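Local coordinates for lipoprotein (Paraburkholderia phytofirmans, PDB 5T11), which guides export of Pel polysaccharide across the outer membrane as a dodecameric PelC lipoprotein, at the interface of chains A and B. Residues are numbered along the deposited sequence; one frame, centred on the assembly and turned at random. Chains: chain A/B, Uncharacterized protein.

Contact 1: the interface of chains A and B. Residues chain A 97, 114, 130, 132; chain B 42, 45, 142, 146.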
ATOM      1  N   GLU A  97     -13.851  27.599 -10.551  1.00 29.38           N
ATOM      2  CA  GLU A  97     -14.639  26.574  -9.877  1.00 33.43           C
ATOM      3  C   GLU A  97     -14.199  25.163 -10.238  1.00 37.25           C
ATOM      4  O   GLU A  97     -14.442  24.227  -9.463  1.00 35.89           O
ATOM      5  CB  GLU A  97     -16.128  26.737 -10.209  1.00 32.82           C
ATOM      6  CG  GLU A  97     -16.759  28.010  -9.626  1.00 36.51           C
ATOM      7  CD  GLU A  97     -16.483  29.245 -10.489  1.00 44.15           C
ATOM      8  OE1 GLU A  97     -16.273  29.086 -11.722  1.00 39.25           O
ATOM      9  OE2 GLU A  97     -16.464  30.365  -9.928  1.00 41.90           O
ATOM     10  N   THR A 114     -15.736  31.951 -13.293  1.00 40.20           N
ATOM     11  CA  THR A 114     -16.586  33.135 -13.258  1.00 43.21           C
ATOM     12  C   THR A 114     -15.700  34.380 -13.286  1.00 42.45           C
ATOM     13  O   THR A 114     -14.606  34.386 -12.709  1.00 36.63           O
ATOM     14  CB  THR A 114     -17.486  33.127 -12.000  1.00 48.60           C
ATOM     15  OG1 THR A 114     -16.678  32.921 -10.825  1.00 47.21           O
ATOM     16  CG2 THR A 114     -18.530  31.997 -12.090  1.00 39.44           C
ATOM     17  N   THR A 130     -20.047  33.750 -16.665  1.00 40.72           N
ATOM     18  CA  THR A 130     -19.728  32.412 -16.198  1.00 40.66           C
ATOM     19  C   THR A 130     -19.513  31.525 -17.407  1.00 41.15           C
ATOM     20  O   THR A 130     -20.287  31.584 -18.370  1.00 41.29           O
ATOM     21  CB  THR A 130     -20.842  31.836 -15.331  1.00 49.95           C
ATOM     22  OG1 THR A 130     -21.057  32.699 -14.209  1.00 53.88           O
ATOM     23  CG2 THR A 130     -20.468  30.414 -14.838  1.00 48.69           C
ATOM     24  N   THR A 132     -18.165  27.352 -18.636  1.00 30.97           N
ATOM     25  CA  THR A 132     -17.690  26.009 -18.334  1.00 37.60           C
ATOM     26  C   THR A 132     -17.410  25.305 -19.651  1.00 36.61           C
ATOM     27  O   THR A 132     -18.054  25.582 -20.669  1.00 35.31           O
ATOM     28  CB  THR A 132     -18.710  25.191 -17.510  1.00 39.66           C
ATOM     29  OG1 THR A 132     -19.878  24.949 -18.304  1.00 38.78           O
ATOM     30  CG2 THR A 132     -19.129  25.932 -16.237  1.00 37.94           C
TER
ATOM     31  N   ILE B  42     -21.061  31.320  -8.578  1.00 36.13           N
ATOM     32  CA  ILE B  42     -21.999  31.010  -9.653  1.00 36.44           C
ATOM     33  C   ILE B  42     -23.336  31.687  -9.381  1.00 36.39           C
ATOM     34  O   ILE B  42     -23.940  32.282 -10.284  1.00 40.30           O
ATOM     35  CB  ILE B  42     -22.150  29.484  -9.822  1.00 35.70           C
ATOM     36  CG1 ILE B  42     -20.844  28.865 -10.303  1.00 36.34           C
ATOM     37  CG2 ILE B  42     -23.276  29.165 -10.830  1.00 36.55           C
ATOM     38  CD1 ILE B  42     -20.745  27.323 -10.046  1.00 35.96           C
ATOM     39  N   ASN B  45     -23.287  35.518 -10.104  1.00 41.36           N
ATOM     40  CA  ASN B  45     -23.335  35.820 -11.533  1.00 44.96           C
ATOM     41  C   ASN B  45     -24.706  35.494 -12.126  1.00 44.24           C
ATOM     42  O   ASN B  45     -25.192  36.218 -13.001  1.00 45.08           O
ATOM     43  CB  ASN B  45     -22.225  35.080 -12.280  1.00 43.50           C
ATOM     44  CG  ASN B  45     -20.920  35.882 -12.341  1.00 64.61           C
ATOM     45  OD1 ASN B  45     -20.734  36.859 -11.603  1.00 58.78           O
ATOM     46  ND2 ASN B  45     -20.014  35.477 -13.234  1.00 46.72           N
ATOM     47  N   SER B 142     -18.721  21.329 -13.009  1.00 33.78           N
ATOM     48  CA  SER B 142     -19.072  22.748 -13.030  1.00 36.27           C
ATOM     49  C   SER B 142     -20.159  23.057 -14.067  1.00 36.21           C
ATOM     50  O   SER B 142     -20.995  23.931 -13.823  1.00 37.98           O
ATOM     51  CB  SER B 142     -17.825  23.618 -13.254  1.00 33.61           C
ATOM     52  OG  SER B 142     -17.160  23.300 -14.471  1.00 40.35           O
ATOM     53  N   THR B 146     -23.506  24.840 -12.745  1.00 39.09           N
ATOM     54  CA  THR B 146     -23.883  26.160 -13.237  1.00 39.24           C
ATOM     55  C   THR B 146     -25.269  26.118 -13.870  1.00 42.58           C
ATOM     56  O   THR B 146     -26.114  26.984 -13.609  1.00 37.48           O
ATOM     57  CB  THR B 146     -22.852  26.680 -14.243  1.00 45.77           C
ATOM     58  OG1 THR B 146     -22.708  25.725 -15.304  1.00 56.99           O
ATOM     59  CG2 THR B 146     -21.492  26.919 -13.564  1.00 30.56           C
TER
HETATM   60  O   HOH W   1     -23.266  31.848 -13.048  1.00 55.69           O
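A:Thr130 and A:Thr132, alternate residues of strand 125-134 and both in extended backbone conformation, turn their side chains towards B:Asn45 and B:Thr146, which stand on helices 35-49 and 141-152 of the neighbouring subunit. A direct polar link is made by the carboxamide of B:Asn45, whose ND2 donates to the hydroxyl OG1 of A:Thr130 at 3.1 Å. The acceptor lies almost in the amide plane and the bond is moderately bent, 153° at the hydrogen. A:Thr130 uses both branches of its side chain: OG1 lies beside its own backbone N (chi1 -59°) and serves the helix 35-49 side, while CG2 points away from that N and meets CG2 of B:Thr146 at 3.9 Å, the two side chains running alongside with opposite headings. The same OG1 also contacts a water at 2.6 Å, and this water reaches the backbone O of B:Ile42, so that the hydroxyl is tied to helix 35-49 at two points.

A:Thr132 and B:Thr146 approach tip to tip, their CG2 methyls 3.7 Å apart. The hydroxyl of B:Thr146 is turned back into its own helix, OG1 donating to the backbone O of B:Ser142 at 2.9 Å, which presents the methyl to chain A. The CG2 methyl of A:Thr132 also packs against CB of B:Ser142, at 4.0 Å. Farther along, the aliphatic CG of A:Glu97 lies 4.1 Å from CD1 of B:Ile42. The bend of the glutamate at chi2 (82°) carries its carboxylate back to chain A, where OE2 accepts from OG1 of A:Thr114 on the syn side, an intrachain bond that probably steadies the glutamate; the threonine's CB also borders ND2 of B:Asn45.

The patch thus sets one face of the chain A sheet, through strands 109-119 and 125-134 and the loop residue A:Glu97 between strands 90-96 and 98-99, against the two chain B helices.

Contact 2: the interface of chains A and B. Residues chain A 98, 110-111, 134; chain B 101, 140-142.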
ATOM      1  N   GLU A  98     -13.557  24.984 -11.387  1.00 31.22           N
ATOM      2  CA  GLU A  98     -13.126  23.657 -11.785  1.00 33.52           C
ATOM      3  C   GLU A  98     -11.967  23.813 -12.748  1.00 30.10           C
ATOM      4  O   GLU A  98     -11.984  24.692 -13.611  1.00 30.48           O
ATOM      5  CB  GLU A  98     -14.268  22.843 -12.420  1.00 26.64           C
ATOM      6  CG  GLU A  98     -13.822  21.441 -12.814  1.00 35.78           C
ATOM      7  CD  GLU A  98     -14.998  20.432 -12.968  1.00 43.72           C
ATOM      8  OE1 GLU A  98     -16.042  20.754 -13.609  1.00 37.32           O
ATOM      9  OE2 GLU A  98     -14.854  19.305 -12.443  1.00 38.64           O
ATOM     10  N   VAL A 110     -11.718  19.436 -17.660  1.00 38.27           N
ATOM     11  CA  VAL A 110     -12.922  20.208 -17.371  1.00 31.85           C
ATOM     12  C   VAL A 110     -12.529  21.536 -16.723  1.00 33.83           C
ATOM     13  O   VAL A 110     -11.660  21.585 -15.847  1.00 38.37           O
ATOM     14  CB  VAL A 110     -13.893  19.422 -16.465  1.00 44.11           C
ATOM     15  CG1 VAL A 110     -14.520  18.255 -17.242  1.00 44.57           C
ATOM     16  CG2 VAL A 110     -13.152  18.879 -15.258  1.00 49.80           C
ATOM     17  N   VAL A 111     -13.175  22.621 -17.144  1.00 30.59           N
ATOM     18  CA  VAL A 111     -12.845  23.954 -16.643  1.00 29.10           C
ATOM     19  C   VAL A 111     -14.138  24.688 -16.316  1.00 39.43           C
ATOM     20  O   VAL A 111     -15.098  24.646 -17.098  1.00 37.10           O
ATOM     21  CB  VAL A 111     -12.013  24.752 -17.676  1.00 33.79           C
ATOM     22  CG1 VAL A 111     -11.628  26.154 -17.141  1.00 27.47           C
ATOM     23  CG2 VAL A 111     -10.747  23.971 -18.092  1.00 36.35           C
ATOM     24  N   THR A 134     -16.079  21.164 -21.086  1.00 36.87           N
ATOM     25  CA  THR A 134     -15.536  19.818 -20.942  1.00 44.15           C
ATOM     26  C   THR A 134     -14.868  19.447 -22.259  1.00 46.93           C
ATOM     27  O   THR A 134     -15.511  19.483 -23.312  1.00 49.07           O
ATOM     28  CB  THR A 134     -16.637  18.804 -20.589  1.00 50.49           C
ATOM     29  OG1 THR A 134     -17.237  19.164 -19.337  1.00 55.22           O
ATOM     30  CG2 THR A 134     -16.069  17.363 -20.487  1.00 47.21           C
TER
ATOM     31  N   TYR B 101     -17.982  14.207  -8.295  1.00 28.89           N
ATOM     32  CA  TYR B 101     -18.171  13.106  -9.233  1.00 29.61           C
ATOM     33  C   TYR B 101     -18.402  11.849  -8.415  1.00 39.33           C
ATOM     34  O   TYR B 101     -17.759  11.645  -7.380  1.00 32.64           O
ATOM     35  CB  TYR B 101     -16.969  12.909 -10.168  1.00 30.43           C
ATOM     36  CG  TYR B 101     -16.699  14.085 -11.093  1.00 35.08           C
ATOM     37  CD1 TYR B 101     -17.384  14.211 -12.301  1.00 35.89           C
ATOM     38  CD2 TYR B 101     -15.767  15.080 -10.756  1.00 34.45           C
ATOM     39  CE1 TYR B 101     -17.159  15.284 -13.159  1.00 35.23           C
ATOM     40  CE2 TYR B 101     -15.533  16.173 -11.620  1.00 28.11           C
ATOM     41  CZ  TYR B 101     -16.241  16.263 -12.818  1.00 32.87           C
ATOM     42  OH  TYR B 101     -16.045  17.321 -13.689  1.00 33.94           O
ATOM     43  N   GLY B 140     -19.323  17.686 -17.164  1.00 46.59           N
ATOM     44  CA  GLY B 140     -18.469  18.345 -16.194  1.00 36.00           C
ATOM     45  C   GLY B 140     -19.263  18.755 -14.971  1.00 36.16           C
ATOM     46  O   GLY B 140     -20.402  19.224 -15.075  1.00 36.57           O
ATOM     47  N   LEU B 141     -18.655  18.555 -13.801  1.00 29.53           N
ATOM     48  CA  LEU B 141     -19.289  18.982 -12.559  1.00 28.98           C
ATOM     49  C   LEU B 141     -19.662  20.465 -12.613  1.00 43.24           C
ATOM     50  O   LEU B 141     -20.798  20.844 -12.299  1.00 35.61           O
ATOM     51  CB  LEU B 141     -18.348  18.693 -11.390  1.00 28.52           C
ATOM     52  CG  LEU B 141     -18.769  19.113  -9.985  1.00 38.21           C
ATOM     53  CD1 LEU B 141     -20.177  18.618  -9.671  1.00 33.86           C
ATOM     54  CD2 LEU B 141     -17.776  18.560  -8.973  1.00 33.88           C
ATOM     55  N   SER B 142     -18.721  21.329 -13.009  1.00 33.78           N
ATOM     56  CA  SER B 142     -19.072  22.748 -13.030  1.00 36.27           C
ATOM     57  C   SER B 142     -20.159  23.057 -14.067  1.00 36.21           C
ATOM     58  O   SER B 142     -20.995  23.931 -13.823  1.00 37.98           O
ATOM     59  CB  SER B 142     -17.825  23.618 -13.254  1.00 33.61           C
ATOM     60  OG  SER B 142     -17.160  23.300 -14.471  1.00 40.35           O
TER
HETATM   61  O   HOH W   2     -20.426  19.038 -19.288  1.00 59.26           O
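Aliphatic contact at the centre is sparse: CB of A:Glu98 rests 3.7 Å from CB of B:Ser142, and CG1 of A:Val110 touches CA of B:Gly140 at 4.1 Å. The other methyl of A:Val110, CG2, faces the phenol oxygen of B:Tyr101, valine and phenol each reaching out from its own subunit towards the other. B:Leu141 adds its CB beside the carboxylate carbon of A:Glu98.

Around these carbons, the carboxylate of A:Glu98 gathers the polar groups. Its CG is anti to the backbone N (chi1 -179°) and the chain continues extended, which carries the acid across the interface to the start of helix 141-152. OE1 accepts two bonds from B:Ser142. The backbone N comes from above the carboxylate plane, 2.8 Å from OE1 and nearly straight at 168°, whereas the hydroxyl OG meets the anti lone pair of OE1 at 2.9 Å. The serine hydroxyl, between its backbone N and carbonyl carbon, is thereby brought to the same oxygen as its amide. OE2 is served by B:Tyr101, whose OH donates at 2.6 Å from the syn side, 28° out of the carboxylate plane; ring and carboxylate are modestly inclined to each other. The phenol is itself positioned by the backbone N of B:Leu141, which donates to OH at 2.9 Å. With the amide of B:Ser142 bound directly and that of B:Leu141 reaching it through the phenol, the acid acts as an N-cap-like acceptor supplied by another subunit; the helix dipole would probably favour its charged form.

At the rim, a water bridges the hydroxyl OG1 of A:Thr134 to the backbone N of B:Gly140, lying 2.7 Å from that nitrogen.

By joining a glutamate of one subunit to a helix start and a tyrosine of the next, the site probably helps fix the angle between neighbouring subunits in the PelC dodecamer.

Contact 1 and contact 2 are adjoining patches of one subunit boundary, their C-alpha centres about 10 Å apart. B:Ser142 belongs to both, and both draw on chain A strands 109-119 and 125-134 and on helix 141-152 of chain B. Contact 2 engages the beginning of that helix, whereas contact 1 continues along it and adds helix 35-49, so the helix is fixed both at its start and along its side. Because the surfaces joined are different and not related by an exact two-fold, each subunit can present its sheet face to one neighbour and its helix face to the other, a head-to-tail arrangement that would suit a closed dodecamer.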